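Local coordinates for uncharacterized protein (Acinetobacter baumannii, PDB 4PAR) that cuts DNA containing 5-hydroxymethylcytosine, joining a VSR-like endonuclease domain to an SRA-like domain that probably recognises the modified base, at residues Pro240-Lys248 with Lys299-Val307. The protein carries 3 engineered substitutions. Sequence-based numbering, arbitrary orientation.
Sequences PDGLTITEK and KDGAVWKRV
Glu247 OE1 has two partners across and beside the contact: a weak hydrogen bond from Trp304 NE1 at 3.4 Å and a salt bridge to Arg269 of strand 268-276. The glutamate chain runs extended, with CG anti to the backbone N (chi1 -176°), and this carries the carboxylate out to the indole N-H. Carboxylate and ring planes lie 39° apart. Glu247 CB sits at the ring edge, 3.9 Å from Trp304 NE1, and also packs on Ala302 CB at 3.8 Å. The backbones pair as antiparallel strands. Ile245 and Trp304 form a hydrogen-bonded pair, with Ile245 N to Trp304 O and Trp304 N to Ile245 O both 2.9 Å. Just before strand 244-247 the chain turns, and Asp241 OD1 accepts from Leu243 N in an Asx turn; Ser239 OG also bonds this oxygen. Gly242 O lies over one face of the Arg306 guanidinium, at an angle too poor for a hydrogen bond. Arg306 NH2 meets Leu243 CD2 at 3.6 Å, the two side chains crossing at about a right angle. Both segments lie in the SRA-like part of the chain. Strand 302-312 pairs with both 244-247 and 283-295 in a mixed sheet, and strand 236-238 pairs with the other edge of 244-247.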
loop_
_atom_site.group_PDB
_atom_site.type_symbol
_atom_site.label_atom_id
_atom_site.label_comp_id
_atom_site.label_asym_id
_atom_site.label_seq_id
_atom_site.Cartn_x
_atom_site.Cartn_y
_atom_site.Cartn_z
ATOM N N PRO F 240 18.479 7.941 24.956
ATOM C CA PRO F 240 18.820 6.576 24.550
ATOM C C PRO F 240 18.816 5.567 25.697
ATOM O O PRO F 240 18.508 4.399 25.472
ATOM C CB PRO F 240 20.225 6.739 23.979
ATOM C CG PRO F 240 20.204 8.106 23.388
ATOM C CD PRO F 240 19.365 8.935 24.322
ATOM N N ASP F 241 19.149 6.008 26.904
ATOM C CA ASP F 241 19.159 5.119 28.059
ATOM C C ASP F 241 17.782 5.051 28.725
ATOM O O ASP F 241 17.570 4.291 29.675
ATOM C CB ASP F 241 20.222 5.565 29.067
ATOM C CG ASP F 241 20.211 7.069 29.309
ATOM O OD1 ASP F 241 19.157 7.708 29.102
ATOM O OD2 ASP F 241 21.261 7.613 29.714
ATOM N N GLY F 242 16.852 5.857 28.222
ATOM C CA GLY F 242 15.485 5.860 28.714
ATOM C C GLY F 242 15.329 6.551 30.052
ATOM O O GLY F 242 14.337 6.342 30.752
ATOM N N LEU F 243 16.312 7.366 30.418
ATOM C CA LEU F 243 16.268 8.092 31.682
ATOM C C LEU F 243 15.381 9.334 31.640
ATOM O O LEU F 243 14.541 9.533 32.515
ATOM C CB LEU F 243 17.677 8.498 32.104
ATOM C CG LEU F 243 18.635 7.349 32.405
ATOM C CD1 LEU F 243 19.947 7.887 32.960
ATOM C CD2 LEU F 243 17.992 6.370 33.373
ATOM N N THR F 244 15.564 10.162 30.617
ATOM C CA THR F 244 14.926 11.475 30.593
ATOM C C THR F 244 14.061 11.691 29.358
ATOM O O THR F 244 14.502 11.484 28.229
ATOM C CB THR F 244 15.975 12.615 30.670
ATOM O OG1 THR F 244 15.877 13.443 29.504
ATOM C CG2 THR F 244 17.390 12.053 30.777
ATOM N N ILE F 245 12.828 12.122 29.592
ATOM C CA ILE F 245 11.882 12.426 28.528
ATOM C C ILE F 245 11.574 13.920 28.474
ATOM O O ILE F 245 11.191 14.509 29.479
ATOM C CB ILE F 245 10.572 11.657 28.721
ATOM C CG1 ILE F 245 10.820 10.154 28.592
ATOM C CG2 ILE F 245 9.519 12.138 27.732
ATOM C CD1 ILE F 245 9.568 9.308 28.730
ATOM N N THR F 246 11.736 14.535 27.306
ATOM C CA THR F 246 11.415 15.953 27.161
ATOM C C THR F 246 10.084 16.154 26.443
ATOM O O THR F 246 9.845 15.579 25.371
ATOM C CB THR F 246 12.512 16.723 26.395
ATOM O OG1 THR F 246 12.439 16.418 24.996
ATOM C CG2 THR F 246 13.895 16.368 26.927
ATOM N N GLU F 247 9.224 16.970 27.055
ATOM C CA GLU F 247 7.929 17.332 26.483
ATOM C C GLU F 247 7.866 18.812 26.099
ATOM O O GLU F 247 8.287 19.692 26.862
ATOM C CB GLU F 247 6.791 17.003 27.455
ATOM C CG GLU F 247 5.405 17.274 26.868
ATOM C CD GLU F 247 4.265 16.863 27.788
ATOM O OE1 GLU F 247 4.525 16.560 28.973
ATOM O OE2 GLU F 247 3.105 16.845 27.318
ATOM N N LYS F 248 7.326 19.053 24.906
ATOM C CA LYS F 248 7.185 20.376 24.315
ATOM C C LYS F 248 5.892 20.371 23.506
ATOM O O LYS F 248 5.104 19.437 23.616
ATOM C CB LYS F 248 8.395 20.714 23.432
ATOM C CG LYS F 248 8.509 22.179 23.050
ATOM C CD LYS F 248 9.454 22.405 21.869
ATOM C CE LYS F 248 9.518 23.892 21.503
ATOM N NZ LYS F 248 10.728 24.291 20.725
ATOM N N LYS F 299 11.415 25.659 24.509
ATOM C CA LYS F 299 12.225 24.686 23.779
ATOM C C LYS F 299 12.043 23.315 24.454
ATOM O O LYS F 299 10.934 22.812 24.495
ATOM C CB LYS F 299 13.680 25.140 23.747
ATOM C CG LYS F 299 14.655 24.335 22.869
ATOM C CD LYS F 299 16.047 24.851 23.180
ATOM C CE LYS F 299 17.165 24.087 22.526
ATOM N NZ LYS F 299 18.478 24.742 22.791
ATOM N N ASP F 300 13.104 22.729 25.013
ATOM C CA ASP F 300 13.024 21.425 25.709
ATOM C C ASP F 300 11.906 21.408 26.759
ATOM O O ASP F 300 11.278 20.368 26.988
ATOM C CB ASP F 300 14.374 21.068 26.359
ATOM C CG ASP F 300 15.454 20.770 25.324
ATOM O OD1 ASP F 300 15.300 21.233 24.175
ATOM O OD2 ASP F 300 16.447 20.078 25.642
ATOM N N GLY F 301 11.652 22.560 27.379
ATOM C CA GLY F 301 10.449 22.736 28.177
ATOM C C GLY F 301 10.344 21.759 29.326
ATOM O O GLY F 301 11.213 21.727 30.195
ATOM N N ALA F 302 9.272 20.972 29.333
ATOM C CA ALA F 302 9.065 19.979 30.384
ATOM C C ALA F 302 10.108 18.864 30.318
ATOM O O ALA F 302 10.453 18.389 29.239
ATOM C CB ALA F 302 7.665 19.391 30.290
ATOM N N VAL F 303 10.602 18.445 31.477
ATOM C CA VAL F 303 11.584 17.372 31.545
ATOM C C VAL F 303 11.201 16.386 32.639
ATOM O O VAL F 303 10.990 16.767 33.786
ATOM C CB VAL F 303 13.005 17.917 31.798
ATOM C CG1 VAL F 303 13.922 16.818 32.320
ATOM C CG2 VAL F 303 13.571 18.524 30.523
ATOM N N TRP F 304 11.105 15.116 32.267
ATOM C CA TRP F 304 10.696 14.063 33.181
ATOM C C TRP F 304 11.840 13.072 33.362
ATOM O O TRP F 304 12.266 12.433 32.406
ATOM C CB TRP F 304 9.444 13.349 32.654
ATOM C CG TRP F 304 8.320 14.286 32.290
ATOM C CD1 TRP F 304 8.179 14.984 31.124
ATOM C CD2 TRP F 304 7.184 14.624 33.099
ATOM N NE1 TRP F 304 7.029 15.737 31.159
ATOM C CE2 TRP F 304 6.401 15.533 32.359
ATOM C CE3 TRP F 304 6.754 14.245 34.375
ATOM C CZ2 TRP F 304 5.213 16.069 32.854
ATOM C CZ3 TRP F 304 5.576 14.780 34.864
ATOM C CH2 TRP F 304 4.820 15.683 34.107
ATOM N N LYS F 305 12.344 12.967 34.587
ATOM C CA LYS F 305 13.417 12.031 34.909
ATOM C C LYS F 305 12.807 10.734 35.431
ATOM O O LYS F 305 11.783 10.767 36.111
ATOM C CB LYS F 305 14.374 12.640 35.940
ATOM C CG LYS F 305 15.531 11.740 36.363
ATOM C CD LYS F 305 16.354 12.387 37.467
ATOM C CE LYS F 305 17.443 11.452 37.970
ATOM N NZ LYS F 305 16.881 10.228 38.605
ATOM N N ARG F 306 13.423 9.596 35.121
ATOM C CA ARG F 306 12.851 8.312 35.524
ATOM C C ARG F 306 13.376 7.874 36.886
ATOM O O ARG F 306 14.547 7.514 37.034
ATOM C CB ARG F 306 13.155 7.233 34.481
ATOM C CG ARG F 306 12.556 5.879 34.814
ATOM C CD ARG F 306 12.902 4.847 33.759
ATOM N NE ARG F 306 14.297 4.424 33.834
ATOM C CZ ARG F 306 14.891 3.661 32.922
ATOM N NH1 ARG F 306 14.212 3.248 31.861
ATOM N NH2 ARG F 306 16.164 3.317 33.066
ATOM N N VAL F 307 12.499 7.919 37.884
ATOM C CA VAL F 307 12.864 7.529 39.237
ATOM C C VAL F 307 12.516 6.087 39.607
ATOM O O VAL F 307 13.008 5.577 40.616
ATOM C CB VAL F 307 12.201 8.459 40.268
ATOM C CG1 VAL F 307 12.757 9.869 40.132
ATOM C CG2 VAL F 307 10.688 8.448 40.095
#